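Internalin C2 (PDB 4FHO) is a leucine-rich-repeat internalin of Listeria monocytogenes that probably serves in adhesion to or invasion of host cells through protein–protein recognition. Local coordinates at residues T60-I65 with T82-L87; D193-A198 with V216-N221. All coordinates share one frame; numbering follows the deposited sequence.

Interaction 1 of 2, residues T60-I65 with T82-L87; sequences TTIEGI and TDLTPL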
loop_
_atom_site.group_PDB
_atom_site.type_symbol
_atom_site.label_atom_id
_atom_site.label_comp_id
_atom_site.label_asym_id
_atom_site.label_seq_id
_atom_site.Cartn_x
_atom_site.Cartn_y
_atom_site.Cartn_z
ATOM N N THR A 60 13.419 12.040 -0.326
ATOM C CA THR A 60 13.637 11.824 1.116
ATOM C C THR A 60 12.576 12.444 2.022
ATOM O O THR A 60 12.527 12.098 3.186
ATOM C CB THR A 60 15.026 12.301 1.564
ATOM O OG1 THR A 60 15.176 13.707 1.326
ATOM C CG2 THR A 60 16.071 11.558 0.802
ATOM N N THR A 61 11.758 13.357 1.504
ATOM C CA THR A 61 10.660 13.950 2.264
ATOM C C THR A 61 9.516 14.317 1.332
ATOM O O THR A 61 9.748 14.812 0.221
ATOM C CB THR A 61 11.102 15.198 3.057
ATOM O OG1 THR A 61 9.961 15.801 3.681
ATOM C CG2 THR A 61 11.768 16.222 2.151
ATOM N N ILE A 62 8.294 14.073 1.805
ATOM C CA ILE A 62 7.076 14.386 1.057
ATOM C C ILE A 62 6.347 15.608 1.622
ATOM O O ILE A 62 5.164 15.785 1.361
ATOM C CB ILE A 62 6.141 13.156 0.923
ATOM C CG1 ILE A 62 5.651 12.638 2.284
ATOM C CG2 ILE A 62 6.870 12.082 0.093
ATOM C CD1 ILE A 62 4.551 11.604 2.196
ATOM N N GLU A 63 7.062 16.455 2.366
ATOM C CA GLU A 63 6.553 17.776 2.767
ATOM C C GLU A 63 5.995 18.520 1.549
ATOM O O GLU A 63 6.611 18.528 0.486
ATOM C CB GLU A 63 7.670 18.604 3.436
ATOM C CG GLU A 63 7.294 20.025 3.848
ATOM C CD GLU A 63 6.101 20.089 4.783
ATOM O OE1 GLU A 63 5.898 19.129 5.575
ATOM O OE2 GLU A 63 5.374 21.102 4.724
ATOM N N GLY A 64 4.819 19.118 1.721
ATOM C CA GLY A 64 4.090 19.793 0.650
ATOM C C GLY A 64 2.925 18.998 0.091
ATOM O O GLY A 64 2.009 19.589 -0.477
ATOM N N ILE A 65 2.978 17.666 0.203
ATOM C CA ILE A 65 1.914 16.777 -0.295
ATOM C C ILE A 65 0.558 17.076 0.348
ATOM O O ILE A 65 -0.479 16.911 -0.317
ATOM C CB ILE A 65 2.300 15.265 -0.170
ATOM C CG1 ILE A 65 1.605 14.419 -1.225
ATOM C CG2 ILE A 65 1.981 14.707 1.206
ATOM C CD1 ILE A 65 2.253 14.525 -2.577
ATOM N N THR A 82 11.055 8.413 4.983
ATOM C CA THR A 82 10.932 7.909 6.362
ATOM C C THR A 82 9.687 8.409 7.129
ATOM O O THR A 82 9.317 7.797 8.125
ATOM C CB THR A 82 12.190 8.281 7.173
ATOM O OG1 THR A 82 12.359 9.706 7.191
ATOM C CG2 THR A 82 13.439 7.658 6.538
ATOM N N ASP A 83 9.058 9.503 6.672
ATOM C CA ASP A 83 7.972 10.185 7.410
ATOM C C ASP A 83 6.749 10.364 6.488
ATOM O O ASP A 83 6.817 11.061 5.482
ATOM C CB ASP A 83 8.460 11.550 7.908
ATOM C CG ASP A 83 7.410 12.306 8.750
ATOM O OD1 ASP A 83 6.420 11.707 9.209
ATOM O OD2 ASP A 83 7.595 13.518 8.960
ATOM N N LEU A 84 5.641 9.746 6.862
ATOM C CA LEU A 84 4.390 9.806 6.098
ATOM C C LEU A 84 3.388 10.810 6.653
ATOM O O LEU A 84 2.270 10.902 6.153
ATOM C CB LEU A 84 3.772 8.401 6.031
ATOM C CG LEU A 84 4.636 7.333 5.338
ATOM C CD1 LEU A 84 3.907 6.005 5.339
ATOM C CD2 LEU A 84 5.040 7.738 3.921
ATOM N N THR A 85 3.800 11.604 7.649
ATOM C CA THR A 85 2.922 12.602 8.293
ATOM C C THR A 85 2.195 13.560 7.316
ATOM O O THR A 85 1.015 13.836 7.520
ATOM C CB THR A 85 3.694 13.357 9.421
ATOM O OG1 THR A 85 4.001 12.412 10.453
ATOM C CG2 THR A 85 2.887 14.507 10.020
ATOM N N PRO A 86 2.870 14.027 6.238
ATOM C CA PRO A 86 2.200 14.904 5.256
ATOM C C PRO A 86 0.987 14.313 4.505
ATOM O O PRO A 86 0.172 15.088 3.994
ATOM C CB PRO A 86 3.325 15.218 4.268
ATOM C CG PRO A 86 4.547 15.191 5.111
ATOM C CD PRO A 86 4.325 13.998 5.993
ATOM N N LEU A 87 0.879 12.980 4.447
ATOM C CA LEU A 87 -0.313 12.283 3.914
ATOM C C LEU A 87 -1.563 12.258 4.805
ATOM O O LEU A 87 -2.638 11.974 4.274
ATOM C CB LEU A 87 0.009 10.801 3.588
ATOM C CG LEU A 87 1.060 10.467 2.556
ATOM C CD1 LEU A 87 1.247 8.966 2.424
ATOM C CD2 LEU A 87 0.637 11.070 1.232
HETATM O O HOH W 1 10.536 11.441 4.963
HETATM O O HOH W 2 8.322 13.161 4.529
#
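Pro86 presses its ring against the turn formed by Ile62 to Ile65. Pro86 CB lies 3.5 Å from Ile62 O and only 3.4 Å from Ile65 CG2, a carbon pair tighter than normal van der Waals contact. Ile65 presents that methyl because its CG1 is anti to the backbone N (chi1 -152°), which leaves CG2 in the crowded position between N and carbonyl carbon. Ile62 runs obliquely past the proline, and Ile62 CD1 reaches beyond it to Leu87 CG at 3.7 Å, the two side chains crossing at about a right angle. Leu76 and Ile81 also pack on Ile62, while Leu74 of strand 73-75 touches both Ile65 and Leu87.

Where the backbones stand further apart, water joins them. Water 1 donates to Thr60 O and accepts from Thr82 N; water 2 accepts from Ile62 N and donates to Asp83 O at 2.8 Å.

Toward the surface, each segment fixes its own bend. Thr61 OG1 accepts a nearly straight bond from Glu63 N (169°), an ST turn that overlaps the start of the type II turn. Asp83 OD1 takes Thr85 OG1 at 2.8 Å on its syn lone pair and Thr85 N from above the carboxylate plane, an Asx turn leading into the 3-10 segment 85-87. Such stacking of the successive loops that link neighbouring strands of the parallel sheet, isoleucine and leucine inward, is characteristic of the internalin leucine-rich-repeat solenoid.

Interaction 2 of 2, residues D193-A198 with V216-N221; sequences DISPLA and VSPLAN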
loop_
_atom_site.group_PDB
_atom_site.type_symbol
_atom_site.label_atom_id
_atom_site.label_comp_id
_atom_site.label_asym_id
_atom_site.label_seq_id
_atom_site.Cartn_x
_atom_site.Cartn_y
_atom_site.Cartn_z
ATOM N N ASP A 193 -0.923 -24.784 8.611
ATOM C CA ASP A 193 -2.347 -25.099 8.538
ATOM C C ASP A 193 -2.900 -24.142 7.495
ATOM O O ASP A 193 -2.735 -22.950 7.642
ATOM C CB ASP A 193 -2.991 -24.852 9.920
ATOM C CG ASP A 193 -4.424 -25.359 10.032
ATOM O OD1 ASP A 193 -5.088 -25.617 9.012
ATOM O OD2 ASP A 193 -4.893 -25.497 11.181
ATOM N N ILE A 194 -3.529 -24.664 6.442
ATOM C CA ILE A 194 -4.264 -23.840 5.456
ATOM C C ILE A 194 -5.791 -24.057 5.500
ATOM O O ILE A 194 -6.492 -23.670 4.564
ATOM C CB ILE A 194 -3.694 -23.984 4.008
ATOM C CG1 ILE A 194 -3.780 -25.416 3.480
ATOM C CG2 ILE A 194 -2.251 -23.508 3.968
ATOM C CD1 ILE A 194 -3.637 -25.494 1.973
ATOM N N SER A 195 -6.300 -24.605 6.613
ATOM C CA SER A 195 -7.750 -24.766 6.849
ATOM C C SER A 195 -8.587 -23.513 6.591
ATOM O O SER A 195 -9.641 -23.632 5.970
ATOM C CB SER A 195 -8.042 -25.310 8.257
ATOM O OG SER A 195 -7.504 -26.610 8.398
ATOM N N PRO A 196 -8.103 -22.315 7.008
ATOM C CA PRO A 196 -8.823 -21.067 6.693
ATOM C C PRO A 196 -9.187 -20.818 5.230
ATOM O O PRO A 196 -10.195 -20.164 4.973
ATOM C CB PRO A 196 -7.857 -19.982 7.181
ATOM C CG PRO A 196 -7.217 -20.608 8.359
ATOM C CD PRO A 196 -7.031 -22.052 7.996
ATOM N N LEU A 197 -8.387 -21.339 4.299
ATOM C CA LEU A 197 -8.587 -21.110 2.863
ATOM C C LEU A 197 -9.827 -21.814 2.302
ATOM O O LEU A 197 -10.331 -21.397 1.265
ATOM C CB LEU A 197 -7.318 -21.480 2.060
ATOM C CG LEU A 197 -5.969 -20.845 2.487
ATOM C CD1 LEU A 197 -4.893 -21.124 1.446
ATOM C CD2 LEU A 197 -6.048 -19.349 2.767
ATOM N N ALA A 198 -10.346 -22.832 3.001
ATOM C CA ALA A 198 -11.588 -23.535 2.593
ATOM C C ALA A 198 -12.850 -22.655 2.536
ATOM O O ALA A 198 -13.767 -22.961 1.770
ATOM C CB ALA A 198 -11.849 -24.735 3.498
ATOM N N VAL A 216 -3.372 -30.636 2.327
ATOM C CA VAL A 216 -4.026 -29.742 1.338
ATOM C C VAL A 216 -5.526 -30.031 1.106
ATOM O O VAL A 216 -6.122 -29.486 0.173
ATOM C CB VAL A 216 -3.229 -29.665 -0.001
ATOM C CG1 VAL A 216 -1.876 -29.012 0.248
ATOM C CG2 VAL A 216 -3.075 -31.028 -0.662
ATOM N N SER A 217 -6.148 -30.809 2.007
ATOM C CA SER A 217 -7.612 -31.031 2.028
ATOM C C SER A 217 -8.491 -29.765 1.960
ATOM O O SER A 217 -9.497 -29.771 1.241
ATOM C CB SER A 217 -8.037 -31.853 3.266
ATOM O OG SER A 217 -7.364 -33.098 3.309
ATOM N N PRO A 218 -8.116 -28.672 2.673
ATOM C CA PRO A 218 -8.934 -27.439 2.593
ATOM C C PRO A 218 -9.055 -26.806 1.201
ATOM O O PRO A 218 -10.005 -26.053 0.963
ATOM C CB PRO A 218 -8.242 -26.499 3.582
ATOM C CG PRO A 218 -7.516 -27.408 4.513
ATOM C CD PRO A 218 -7.020 -28.506 3.645
ATOM N N LEU A 219 -8.137 -27.153 0.287
ATOM C CA LEU A 219 -8.223 -26.764 -1.126
ATOM C C LEU A 219 -9.109 -27.654 -1.998
ATOM O O LEU A 219 -9.512 -27.199 -3.074
ATOM C CB LEU A 219 -6.814 -26.680 -1.749
ATOM C CG LEU A 219 -5.790 -25.812 -1.003
ATOM C CD1 LEU A 219 -4.456 -25.834 -1.733
ATOM C CD2 LEU A 219 -6.288 -24.383 -0.838
ATOM N N ALA A 220 -9.413 -28.881 -1.545
ATOM C CA ALA A 220 -10.128 -29.903 -2.349
ATOM C C ALA A 220 -11.459 -29.439 -2.943
ATOM O O ALA A 220 -11.782 -29.809 -4.079
ATOM C CB ALA A 220 -10.358 -31.181 -1.532
ATOM N N ASN A 221 -12.207 -28.634 -2.180
ATOM C CA ASN A 221 -13.529 -28.116 -2.614
ATOM C C ASN A 221 -13.555 -26.747 -3.310
ATOM O O ASN A 221 -14.582 -26.383 -3.898
ATOM C CB ASN A 221 -14.524 -28.175 -1.441
ATOM C CG ASN A 221 -15.090 -29.558 -1.257
ATOM O OD1 ASN A 221 -15.839 -30.040 -2.105
ATOM N ND2 ASN A 221 -14.698 -30.226 -0.180
HETATM O O HOH W 3 -13.345 -25.895 0.604
#
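The apolar contacts centre on Ile194 and Leu219. With CG1 of Ile194 in the crowded position between backbone N and carbonyl carbon (chi1 61°), Ile194 CD1 is delivered to the fork of Leu219, 3.7 Å from Leu219 CG and 3.8 Å from Leu219 CD1; the two chains cross at about a right angle. Leu197 CD1 adds a looser touch to Leu219 CD2, and Leu208 and Ile213 pack on Ile194 from the connecting chain.

Pro218 makes its contacts mostly with backbone. Pro218 CG sits 3.5 Å from Ser195 CA, and Pro218 CB lies 3.5 Å from Ile194 O, an oxygen that also accepts from Leu197 N. Both segments carry the Ser-Pro-Leu-Ala sequence of neighbouring leucine-rich repeats, on the side of the solenoid away from its parallel sheet, so that the proline of one loop rests on the start of the 3-10 segment 195-198 of the loop before.

At the far end the contacts involve oxygen. Ala198 CA approaches Pro218 O at 3.4 Å in a bent CA-H...O contact (124° at H), while water 3 donates to Ala198 O and, weakly, to that same proline oxygen.

Side-chain hydrogen bonds shape 193-198 from within. Asp193 OD1 receives Ser195 OG at 2.7 Å on its syn lone pair and Ser195 N from above the carboxylate plane, 29° out of it, an Asx turn entering the 3-10 segment.

Interaction 1 and interaction 2 are the same kind of loop-on-loop step made near the two ends of one solenoid. Interaction 1 joins the loops flanking strand 73-75, close to the N-terminal helical region; interaction 2 joins those flanking strand 205-207, one strand short of the last. They lie on opposite sides of the chain's centre, with their own centres 42 Å apart and nearest atoms about 27 Å apart, so they do not touch. Along the chain they follow in series. The parallel sheet continues between them through strands 95-97 to 183-185, linking both contacts into a single elongated body.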